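Local coordinates for CYCLIN domain-containing protein (PDB 6Z3U) that probably serves as the cyclin H-type regulatory subunit of the CDK-activating kinase complex, supporting the activity of its partner cyclin-dependent serine/threonine kinase, at residues 15-19 and 20-24; 194-197 and 198-202; 344-348 and 349-353; 368-371 and 372-375. One frame throughout, in Å; residues are numbered along the deposited sequence.

Contact 1: 15-19 and 20-24; sequences SSQYE and LWSFS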
loop_
_atom_site.group_PDB
_atom_site.type_symbol
_atom_site.label_atom_id
_atom_site.label_comp_id
_atom_site.label_asym_id
_atom_site.label_seq_id
_atom_site.Cartn_x
_atom_site.Cartn_y
_atom_site.Cartn_z
ATOM N N SER A 15 -8.722 -3.399 7.518
ATOM C CA SER A 15 -7.567 -2.548 7.303
ATOM C C SER A 15 -6.862 -2.246 8.620
ATOM O O SER A 15 -7.464 -2.275 9.700
ATOM C CB SER A 15 -7.988 -1.236 6.638
ATOM O OG SER A 15 -8.753 -0.438 7.528
ATOM N N SER A 16 -5.569 -1.945 8.520
ATOM C CA SER A 16 -4.821 -1.535 9.701
ATOM C C SER A 16 -5.368 -0.233 10.263
ATOM O O SER A 16 -5.321 -0.009 11.476
ATOM C CB SER A 16 -3.339 -1.395 9.361
ATOM O OG SER A 16 -3.127 -0.377 8.398
ATOM N N GLN A 17 -5.904 0.629 9.396
ATOM C CA GLN A 17 -6.457 1.894 9.859
ATOM C C GLN A 17 -7.580 1.681 10.864
ATOM O O GLN A 17 -7.768 2.506 11.767
ATOM C CB GLN A 17 -6.958 2.706 8.663
ATOM C CG GLN A 17 -7.585 4.041 9.030
ATOM C CD GLN A 17 -7.575 5.029 7.877
ATOM O OE1 GLN A 17 -6.656 5.033 7.058
ATOM N NE2 GLN A 17 -8.603 5.870 7.807
ATOM N N TYR A 18 -8.333 0.589 10.734
ATOM C CA TYR A 18 -9.460 0.341 11.625
ATOM C C TYR A 18 -9.043 -0.427 12.874
ATOM O O TYR A 18 -9.392 -0.034 13.992
ATOM C CB TYR A 18 -10.560 -0.428 10.885
ATOM C CG TYR A 18 -11.735 -0.792 11.764
ATOM C CD1 TYR A 18 -12.772 0.106 11.974
ATOM C CD2 TYR A 18 -11.806 -2.031 12.386
ATOM C CE1 TYR A 18 -13.851 -0.219 12.780
ATOM C CE2 TYR A 18 -12.879 -2.367 13.193
ATOM C CZ TYR A 18 -13.899 -1.458 13.388
ATOM O OH TYR A 18 -14.969 -1.789 14.191
ATOM N N GLU A 19 -8.311 -1.528 12.703
ATOM C CA GLU A 19 -7.973 -2.363 13.849
ATOM C C GLU A 19 -6.922 -1.713 14.740
ATOM O O GLU A 19 -6.883 -1.983 15.945
ATOM C CB GLU A 19 -7.492 -3.736 13.373
ATOM C CG GLU A 19 -6.125 -3.736 12.693
ATOM C CD GLU A 19 -5.579 -5.138 12.469
ATOM O OE1 GLU A 19 -6.315 -5.987 11.919
ATOM O OE2 GLU A 19 -4.413 -5.389 12.846
ATOM N N LEU A 20 -6.074 -0.856 14.176
ATOM C CA LEU A 20 -4.933 -0.295 14.892
ATOM C C LEU A 20 -5.043 1.193 15.169
ATOM O O LEU A 20 -4.592 1.648 16.221
ATOM C CB LEU A 20 -3.645 -0.556 14.102
ATOM C CG LEU A 20 -2.650 -1.578 14.654
ATOM C CD1 LEU A 20 -3.289 -2.910 15.001
ATOM C CD2 LEU A 20 -1.544 -1.782 13.623
ATOM N N TRP A 21 -5.619 1.971 14.256
ATOM C CA TRP A 21 -5.628 3.426 14.363
ATOM C C TRP A 21 -7.038 3.977 14.225
ATOM O O TRP A 21 -7.269 4.997 13.567
ATOM C CB TRP A 21 -4.697 4.047 13.325
ATOM C CG TRP A 21 -3.272 3.652 13.522
ATOM C CD1 TRP A 21 -2.554 2.766 12.775
ATOM C CD2 TRP A 21 -2.390 4.120 14.547
ATOM N NE1 TRP A 21 -1.276 2.659 13.267
ATOM C CE2 TRP A 21 -1.150 3.480 14.355
ATOM C CE3 TRP A 21 -2.528 5.021 15.607
ATOM C CZ2 TRP A 21 -0.054 3.714 15.184
ATOM C CZ3 TRP A 21 -1.439 5.252 16.426
ATOM C CH2 TRP A 21 -0.218 4.601 16.210
ATOM N N SER A 22 -8.003 3.307 14.850
ATOM C CA SER A 22 -9.369 3.806 14.951
ATOM C C SER A 22 -9.851 3.535 16.366
ATOM O O SER A 22 -9.890 2.379 16.798
ATOM C CB SER A 22 -10.291 3.144 13.923
ATOM O OG SER A 22 -9.992 3.579 12.606
ATOM N N PHE A 23 -10.199 4.599 17.089
ATOM C CA PHE A 23 -10.616 4.498 18.478
ATOM C C PHE A 23 -11.770 5.456 18.724
ATOM O O PHE A 23 -12.154 6.241 17.853
ATOM C CB PHE A 23 -9.465 4.816 19.441
ATOM C CG PHE A 23 -8.110 4.452 18.909
ATOM C CD1 PHE A 23 -7.621 3.163 19.042
ATOM C CD2 PHE A 23 -7.316 5.404 18.288
ATOM C CE1 PHE A 23 -6.372 2.826 18.556
ATOM C CE2 PHE A 23 -6.065 5.074 17.802
ATOM C CZ PHE A 23 -5.591 3.785 17.939
ATOM N N SER A 24 -12.324 5.380 19.927
ATOM C CA SER A 24 -13.300 6.350 20.384
ATOM C C SER A 24 -12.589 7.557 20.995
ATOM O O SER A 24 -11.455 7.437 21.470
ATOM C CB SER A 24 -14.227 5.722 21.419
ATOM O OG SER A 24 -13.533 5.452 22.626
#

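Contact 2: 194-197 and 198-202; sequences GAIM and ELSTL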
loop_
_atom_site.group_PDB
_atom_site.type_symbol
_atom_site.label_atom_id
_atom_site.label_comp_id
_atom_site.label_asym_id
_atom_site.label_seq_id
_atom_site.Cartn_x
_atom_site.Cartn_y
_atom_site.Cartn_z
ATOM N N GLY A 194 -15.430 10.146 -6.535
ATOM C CA GLY A 194 -16.393 9.081 -6.761
ATOM C C GLY A 194 -17.807 9.498 -6.405
ATOM O O GLY A 194 -18.763 9.143 -7.101
ATOM N N ALA A 195 -17.960 10.264 -5.323
ATOM C CA ALA A 195 -19.285 10.719 -4.917
ATOM C C ALA A 195 -19.872 11.717 -5.906
ATOM O O ALA A 195 -21.096 11.775 -6.067
ATOM C CB ALA A 195 -19.218 11.340 -3.521
ATOM N N ILE A 196 -19.027 12.504 -6.576
ATOM C CA ILE A 196 -19.532 13.473 -7.543
ATOM C C ILE A 196 -20.150 12.767 -8.743
ATOM O O ILE A 196 -21.175 13.206 -9.279
ATOM C CB ILE A 196 -18.409 14.434 -7.975
ATOM C CG1 ILE A 196 -17.965 15.309 -6.800
ATOM C CG2 ILE A 196 -18.861 15.294 -9.150
ATOM C CD1 ILE A 196 -19.031 16.265 -6.295
ATOM N N MET A 197 -19.539 11.668 -9.192
ATOM C CA MET A 197 -20.079 10.956 -10.345
ATOM C C MET A 197 -21.463 10.389 -10.049
ATOM O O MET A 197 -22.355 10.440 -10.903
ATOM C CB MET A 197 -19.114 9.857 -10.786
ATOM C CG MET A 197 -17.835 10.409 -11.394
ATOM S SD MET A 197 -16.630 9.155 -11.860
ATOM C CE MET A 197 -16.115 8.537 -10.263
ATOM N N GLU A 198 -21.663 9.843 -8.847
ATOM C CA GLU A 198 -22.989 9.345 -8.491
ATOM C C GLU A 198 -24.021 10.465 -8.532
ATOM O O GLU A 198 -25.176 10.242 -8.919
ATOM C CB GLU A 198 -22.953 8.691 -7.108
ATOM C CG GLU A 198 -24.306 8.181 -6.624
ATOM C CD GLU A 198 -24.922 7.155 -7.556
ATOM O OE1 GLU A 198 -24.185 6.270 -8.040
ATOM O OE2 GLU A 198 -26.145 7.238 -7.807
ATOM N N LEU A 199 -23.625 11.680 -8.140
ATOM C CA LEU A 199 -24.536 12.817 -8.208
ATOM C C LEU A 199 -24.753 13.275 -9.645
ATOM O O LEU A 199 -25.852 13.727 -9.991
ATOM C CB LEU A 199 -24.001 13.975 -7.365
ATOM C CG LEU A 199 -24.060 13.802 -5.847
ATOM C CD1 LEU A 199 -23.081 14.745 -5.164
ATOM C CD2 LEU A 199 -25.476 14.050 -5.347
ATOM N N SER A 200 -23.729 13.164 -10.493
ATOM C CA SER A 200 -23.863 13.594 -11.879
ATOM C C SER A 200 -24.946 12.822 -12.617
ATOM O O SER A 200 -25.440 13.298 -13.646
ATOM C CB SER A 200 -22.527 13.437 -12.605
ATOM O OG SER A 200 -21.539 14.283 -12.044
ATOM N N THR A 201 -25.329 11.645 -12.120
ATOM C CA THR A 201 -26.375 10.859 -12.760
ATOM C C THR A 201 -27.767 11.420 -12.501
ATOM O O THR A 201 -28.700 11.094 -13.242
ATOM C CB THR A 201 -26.313 9.404 -12.282
ATOM O OG1 THR A 201 -26.698 9.327 -10.903
ATOM C CG2 THR A 201 -24.904 8.847 -12.444
ATOM N N LEU A 202 -27.927 12.246 -11.473
ATOM C CA LEU A 202 -29.224 12.859 -11.199
ATOM C C LEU A 202 -29.492 13.968 -12.213
ATOM O O LEU A 202 -28.611 14.799 -12.460
ATOM C CB LEU A 202 -29.251 13.417 -9.777
ATOM C CG LEU A 202 -29.532 12.426 -8.643
ATOM C CD1 LEU A 202 -28.659 11.186 -8.741
ATOM C CD2 LEU A 202 -29.329 13.107 -7.297
#

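Contact 3: 344-348 and 349-353; sequences TVYKA and QIQPI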
loop_
_atom_site.group_PDB
_atom_site.type_symbol
_atom_site.label_atom_id
_atom_site.label_comp_id
_atom_site.label_asym_id
_atom_site.label_seq_id
_atom_site.Cartn_x
_atom_site.Cartn_y
_atom_site.Cartn_z
ATOM N N THR A 344 1.679 36.389 15.582
ATOM C CA THR A 344 1.183 36.722 16.913
ATOM C C THR A 344 0.670 35.489 17.646
ATOM O O THR A 344 0.898 35.341 18.851
ATOM C CB THR A 344 0.076 37.773 16.814
ATOM O OG1 THR A 344 0.551 38.898 16.065
ATOM C CG2 THR A 344 -0.351 38.231 18.202
ATOM N N VAL A 345 -0.034 34.599 16.940
ATOM C CA VAL A 345 -0.477 33.352 17.557
ATOM C C VAL A 345 0.724 32.527 17.995
ATOM O O VAL A 345 0.719 31.912 19.068
ATOM C CB VAL A 345 -1.376 32.566 16.585
ATOM C CG1 VAL A 345 -1.689 31.188 17.145
ATOM C CG2 VAL A 345 -2.655 33.335 16.307
ATOM N N TYR A 346 1.772 32.504 17.174
ATOM C CA TYR A 346 2.976 31.762 17.524
ATOM C C TYR A 346 3.603 32.324 18.793
ATOM O O TYR A 346 3.805 31.603 19.778
ATOM C CB TYR A 346 3.967 31.810 16.357
ATOM C CG TYR A 346 5.286 31.129 16.640
ATOM C CD1 TYR A 346 5.388 29.744 16.643
ATOM C CD2 TYR A 346 6.429 31.871 16.904
ATOM C CE1 TYR A 346 6.592 29.118 16.903
ATOM C CE2 TYR A 346 7.637 31.255 17.164
ATOM C CZ TYR A 346 7.712 29.879 17.162
ATOM O OH TYR A 346 8.914 29.257 17.419
ATOM N N LYS A 347 3.900 33.624 18.792
ATOM C CA LYS A 347 4.592 34.234 19.922
ATOM C C LYS A 347 3.785 34.118 21.208
ATOM O O LYS A 347 4.364 34.001 22.294
ATOM C CB LYS A 347 4.894 35.699 19.610
ATOM C CG LYS A 347 5.774 36.392 20.633
ATOM C CD LYS A 347 5.688 37.901 20.494
ATOM C CE LYS A 347 6.756 38.597 21.317
ATOM N NZ LYS A 347 6.761 40.062 21.071
ATOM N N ALA A 348 2.457 34.154 21.113
ATOM C CA ALA A 348 1.614 34.175 22.301
ATOM C C ALA A 348 1.242 32.781 22.792
ATOM O O ALA A 348 1.241 32.537 24.002
ATOM C CB ALA A 348 0.339 34.974 22.020
ATOM N N GLN A 349 0.928 31.857 21.884
ATOM C CA GLN A 349 0.417 30.548 22.271
ATOM C C GLN A 349 1.420 29.419 22.111
ATOM O O GLN A 349 1.397 28.478 22.908
ATOM C CB GLN A 349 -0.831 30.199 21.448
ATOM C CG GLN A 349 -2.016 31.119 21.678
ATOM C CD GLN A 349 -3.272 30.631 20.980
ATOM O OE1 GLN A 349 -3.902 31.370 20.223
ATOM N NE2 GLN A 349 -3.646 29.380 21.235
ATOM N N ILE A 350 2.296 29.485 21.113
ATOM C CA ILE A 350 3.202 28.379 20.818
ATOM C C ILE A 350 4.553 28.565 21.497
ATOM O O ILE A 350 5.068 27.643 22.133
ATOM C CB ILE A 350 3.361 28.223 19.289
ATOM C CG1 ILE A 350 2.058 27.722 18.657
ATOM C CG2 ILE A 350 4.523 27.287 18.958
ATOM C CD1 ILE A 350 1.609 26.354 19.142
ATOM N N GLN A 351 5.154 29.746 21.361
ATOM C CA GLN A 351 6.503 29.946 21.887
ATOM C C GLN A 351 6.606 29.617 23.370
ATOM O O GLN A 351 7.565 28.927 23.761
ATOM C CB GLN A 351 6.961 31.379 21.597
ATOM C CG GLN A 351 8.395 31.648 22.011
ATOM C CD GLN A 351 9.373 30.691 21.352
ATOM O OE1 GLN A 351 9.358 30.508 20.134
ATOM N NE2 GLN A 351 10.217 30.059 22.161
ATOM N N PRO A 352 5.704 30.076 24.242
ATOM C CA PRO A 352 5.780 29.654 25.650
ATOM C C PRO A 352 5.896 28.149 25.820
ATOM O O PRO A 352 6.638 27.678 26.690
ATOM C CB PRO A 352 4.472 30.185 26.252
ATOM C CG PRO A 352 3.953 31.216 25.294
ATOM C CD PRO A 352 4.794 31.218 24.052
ATOM N N ILE A 353 5.180 27.376 25.002
ATOM C CA ILE A 353 5.192 25.926 25.155
ATOM C C ILE A 353 6.543 25.362 24.739
ATOM O O ILE A 353 7.099 24.485 25.410
ATOM C CB ILE A 353 4.044 25.290 24.349
ATOM C CG1 ILE A 353 2.730 26.046 24.572
ATOM C CG2 ILE A 353 3.876 23.828 24.734
ATOM C CD1 ILE A 353 2.351 26.229 26.028
#

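Contact 4: 368-371 and 372-375; sequences LVEL and QRIR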
loop_
_atom_site.group_PDB
_atom_site.type_symbol
_atom_site.label_atom_id
_atom_site.label_comp_id
_atom_site.label_asym_id
_atom_site.label_seq_id
_atom_site.Cartn_x
_atom_site.Cartn_y
_atom_site.Cartn_z
ATOM N N LEU A 368 18.548 12.693 17.476
ATOM C CA LEU A 368 18.299 11.457 16.742
ATOM C C LEU A 368 19.590 10.871 16.188
ATOM O O LEU A 368 19.789 9.651 16.216
ATOM C CB LEU A 368 17.305 11.719 15.614
ATOM C CG LEU A 368 15.991 12.362 16.059
ATOM C CD1 LEU A 368 15.203 12.830 14.848
ATOM C CD2 LEU A 368 15.172 11.397 16.901
ATOM N N VAL A 369 20.472 11.721 15.658
ATOM C CA VAL A 369 21.724 11.228 15.090
ATOM C C VAL A 369 22.551 10.521 16.156
ATOM O O VAL A 369 23.201 9.506 15.882
ATOM C CB VAL A 369 22.509 12.382 14.442
ATOM C CG1 VAL A 369 23.864 11.886 13.950
ATOM C CG2 VAL A 369 21.709 12.985 13.304
ATOM N N GLU A 370 22.558 11.053 17.380
ATOM C CA GLU A 370 23.287 10.389 18.457
ATOM C C GLU A 370 22.555 9.135 18.918
ATOM O O GLU A 370 23.183 8.096 19.148
ATOM C CB GLU A 370 23.492 11.347 19.629
ATOM C CG GLU A 370 24.532 12.432 19.377
ATOM C CD GLU A 370 25.937 11.880 19.176
ATOM O OE1 GLU A 370 26.452 11.962 18.039
ATOM O OE2 GLU A 370 26.522 11.361 20.152
ATOM N N LEU A 371 21.231 9.212 19.063
ATOM C CA LEU A 371 20.459 8.022 19.403
ATOM C C LEU A 371 20.759 6.888 18.431
ATOM O O LEU A 371 20.935 5.735 18.840
ATOM C CB LEU A 371 18.964 8.350 19.398
ATOM C CG LEU A 371 18.051 7.532 20.316
ATOM C CD1 LEU A 371 16.587 7.735 19.930
ATOM C CD2 LEU A 371 18.404 6.055 20.299
ATOM N N GLN A 372 20.827 7.200 17.136
ATOM C CA GLN A 372 21.152 6.179 16.147
ATOM C C GLN A 372 22.588 5.694 16.302
ATOM O O GLN A 372 22.866 4.500 16.139
ATOM C CB GLN A 372 20.917 6.729 14.741
ATOM C CG GLN A 372 21.064 5.692 13.638
ATOM C CD GLN A 372 20.746 6.241 12.257
ATOM O OE1 GLN A 372 20.285 5.510 11.381
ATOM N NE2 GLN A 372 20.995 7.531 12.054
ATOM N N ARG A 373 23.515 6.601 16.615
ATOM C CA ARG A 373 24.922 6.224 16.714
ATOM C C ARG A 373 25.135 5.185 17.808
ATOM O O ARG A 373 25.818 4.176 17.599
ATOM C CB ARG A 373 25.782 7.461 16.982
ATOM C CG ARG A 373 27.277 7.232 16.785
ATOM C CD ARG A 373 28.134 8.163 17.642
ATOM N NE ARG A 373 28.729 7.469 18.785
ATOM C CZ ARG A 373 28.398 7.663 20.062
ATOM N NH1 ARG A 373 29.013 6.965 21.009
ATOM N NH2 ARG A 373 27.467 8.546 20.403
ATOM N N ILE A 374 24.562 5.421 18.989
ATOM C CA ILE A 374 24.815 4.531 20.116
ATOM C C ILE A 374 24.089 3.205 19.937
ATOM O O ILE A 374 24.551 2.168 20.427
ATOM C CB ILE A 374 24.414 5.219 21.436
ATOM C CG1 ILE A 374 22.891 5.319 21.546
ATOM C CG2 ILE A 374 25.051 6.605 21.532
ATOM C CD1 ILE A 374 22.413 6.250 22.651
ATOM N N ARG A 375 22.952 3.206 19.240
ATOM C CA ARG A 375 22.224 1.960 19.028
ATOM C C ARG A 375 22.870 1.099 17.950
ATOM O O ARG A 375 22.738 -0.128 17.987
ATOM C CB ARG A 375 20.762 2.257 18.685
ATOM C CG ARG A 375 19.985 2.822 19.869
ATOM C CD ARG A 375 18.486 2.584 19.769
ATOM N NE ARG A 375 17.882 2.517 21.099
ATOM C CZ ARG A 375 16.599 2.744 21.364
ATOM N NH1 ARG A 375 15.757 3.070 20.392
ATOM N NH2 ARG A 375 16.157 2.650 22.611
#

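Contact 1: 15-19 and 20-24
Gln17 O is gripped by two donors: the hydroxyl of Ser22, whose OG lies 2.6 Å from Gln17 O, and Trp21 N, which bonds it only weakly. They mark the end of the short helix 16-19 in the N-terminal part of this cyclin, where the chain turns into the loop leading to helix 25-48. Serine suits position 22 because its hydroxyl sits so near the backbone: with OG beside the backbone N (chi1 -70°) it folds back to the helix, approaching Gln17 O tilted 33° from the carbonyl plane. The CB of Ser22 meanwhile rests 3.3 Å from Tyr18 O. One residue earlier, Ser16 O takes Leu20 N at 2.9 Å and shares the N-H of Trp21, weakly, with Gln17 O.

Glu19 and Leu20 run side by side, with Glu19 CG 3.7 Å from Leu20 CD1, so the aliphatic part of the glutamate lies against the leucine, while OE1 forms a salt bridge to Arg146 of the protein kinase chain. Tyr18 points elsewhere, its OH bonded to Glu65 of the RING-type protein chain, and the indole NE1 of Trp21 is satisfied by Ile179 O. The turn therefore stands where all three proteins meet. At the start of the helix Ser15 is the N-cap, its OG accepting a weak bond from Tyr18 N at 3.4 Å.

Contact 2: 194-197 and 198-202
Ile196 and Ser200, one turn apart late in helix 189-200, meet through a carbonyl that serves two donors of the same serine. Ser200 N reaches Ile196 O at 2.8 Å, in the carbonyl plane, whereas Ser200 OG comes to Ile196 O at 3.0 Å from above that plane, 44° out of it. The hydroxyl can do this because OG lies beside its own backbone N (chi1 -64°), which turns it back along the helix; Ile196 CG2 borders it at 4.1 Å from Ser200 OG.

The other branch of Ile196 leads away from the serine. Its CD1 meets Leu199 CD1 at 4.5 Å, a loose apolar touch, and both side chains lean on Leu210 of helix 207-221, where branched hydrocarbon chains suit a buried helix-helix seam. Leu199 also lays its CG 3.6 Å from Ala195 O, alongside the backbone. Ala195, small enough for close approach, faces Leu255 of helix 249-261.

Glu198 also touches Leu255, but its chain bends at chi2 (59°) and OE1 makes a salt bridge with Arg19 of the RING-type protein chain. Thr201 divides its two branches, with CG2 lying 3.4 Å from Met197 O while OG1 donates to Glu198 O at 2.7 Å.

The apolar chains thus pack mainly on helices 207-221 and 249-261 of the cyclin C-terminal domain, though Ile196 and Met197 also touch the RING-type chain, which Glu198 grips by its salt bridge. Ser200 and Thr201 donate to carbonyls of their own chain, so both hydroxyls are satisfied within the helix end instead of needing a partner outside it.

Contact 3: 344-348 and 349-353
Tyr346 carries its ring anti to the backbone N (chi1 177°), which lays the ring along helix 343-358, beside Ile350 and Gln351; Gln351 then bends at chi2 (57°) to bring its amide back to the phenol. The backbone beneath is an alpha helix interrupted by a wider pi-type turn. Tyr346 O accepts both Ile350 N at 2.9 Å and Gln351 N at 2.8 Å, the two donors arriving from opposite faces of its plane.

The ring crosses Ile350 at about a right angle, CE1 lying 3.4 Å from Ile350 CG2. Isoleucine fits here by using CG2 against the tyrosine while its side chain also packs on Leu88 and Phe92 of helix 83-103. Ring and Gln351 amide planes stand 75° apart, with Tyr346 OH 3.0 Å from Gln351 OE1, an oxygen that also takes a weak bond from Arg354. With an alanine at Tyr346, the ring lying across Ile350 CG2 would be gone and a gap would probably open on that flank of the isoleucine.

On another side of the helix Val345 CG1 touches the Gln349 amide, 3.8 Å from OE1, and Gln349 N bonds to Val345 O at 2.8 Å. Proline has no N-H to give, which suits Pro352 to the kink in this helix: its ring CD sits 3.3 Å from Lys347 O, and its CG the same distance from Ala348 O.

Contact 4: 368-371 and 372-375
Leu371 and Arg375, one turn apart on alpha helix 368-380, lie side by side and point the same way. Leu371 CD2 touches the arginine's aliphatic run, 3.5 Å from Arg375 CD, and continues over one face of the guanidinium, 3.9 Å from Arg375 CZ. Arginine suits this place because its long chain, extended from CG to NE, offers hydrocarbon to the leucine before delivering its charge: NH2 forms a salt bridge with Glu82 of the protein kinase chain. Were Arg375 an alanine, Glu82 of the kinase chain would probably lose this salt-bridge partner, and one flank of Leu371 would be bared. The leucine itself is buried, touching Tyr130 as well.

Glu370 makes a second pairing, three residues along to Arg373. Its chain bends at chi2 (-64°), carrying OE2 to the guanidinium edge, 3.0 Å from Arg373 NH2 in a salt bridge. Carboxylate and guanidinium planes lie 23° apart, so the two groups are not far from parallel. Arg373 is also held by Glu377, whose carboxylate pairs with NE, so two acids probably fix how this guanidinium is turned. A glutamate so near the start of a helix is likely also to be favoured by the helix dipole.

Gln372 has its CB 3.5 Å from Leu368 O, while its extended side chain accepts from Arg376 through OE1, again one turn on. The backbone keeps the regular helical pattern beneath these pairs, with Ile374 N bonding to Glu370 O at 3.0 Å and Gln372 N reaching Leu368 O at 2.8 Å.

How the contacts relate
The four contacts follow one another in series along the chain, none touching another. Contact 1 lies at the end of helix 16-19, contact 2 on helix 189-200 in the cyclin C-terminal domain, and contacts 3 and 4 on the last two helices, 343-358 and 368-380, whose contact centres are 31 Å apart. Contacts 2 and 4 are the most distant pair, with centres 52 Å apart on opposite sides of the chain's centre. Their outward partners differ: contact 1 meets both other proteins, contact 2 the RING-type protein, contact 4 the kinase, while contact 3 packs within the cyclin. Contacts 1, 2 and 4 thus lie at widely spaced sites where the cyclin meets its partners, consistent with a part in holding the three-protein complex together.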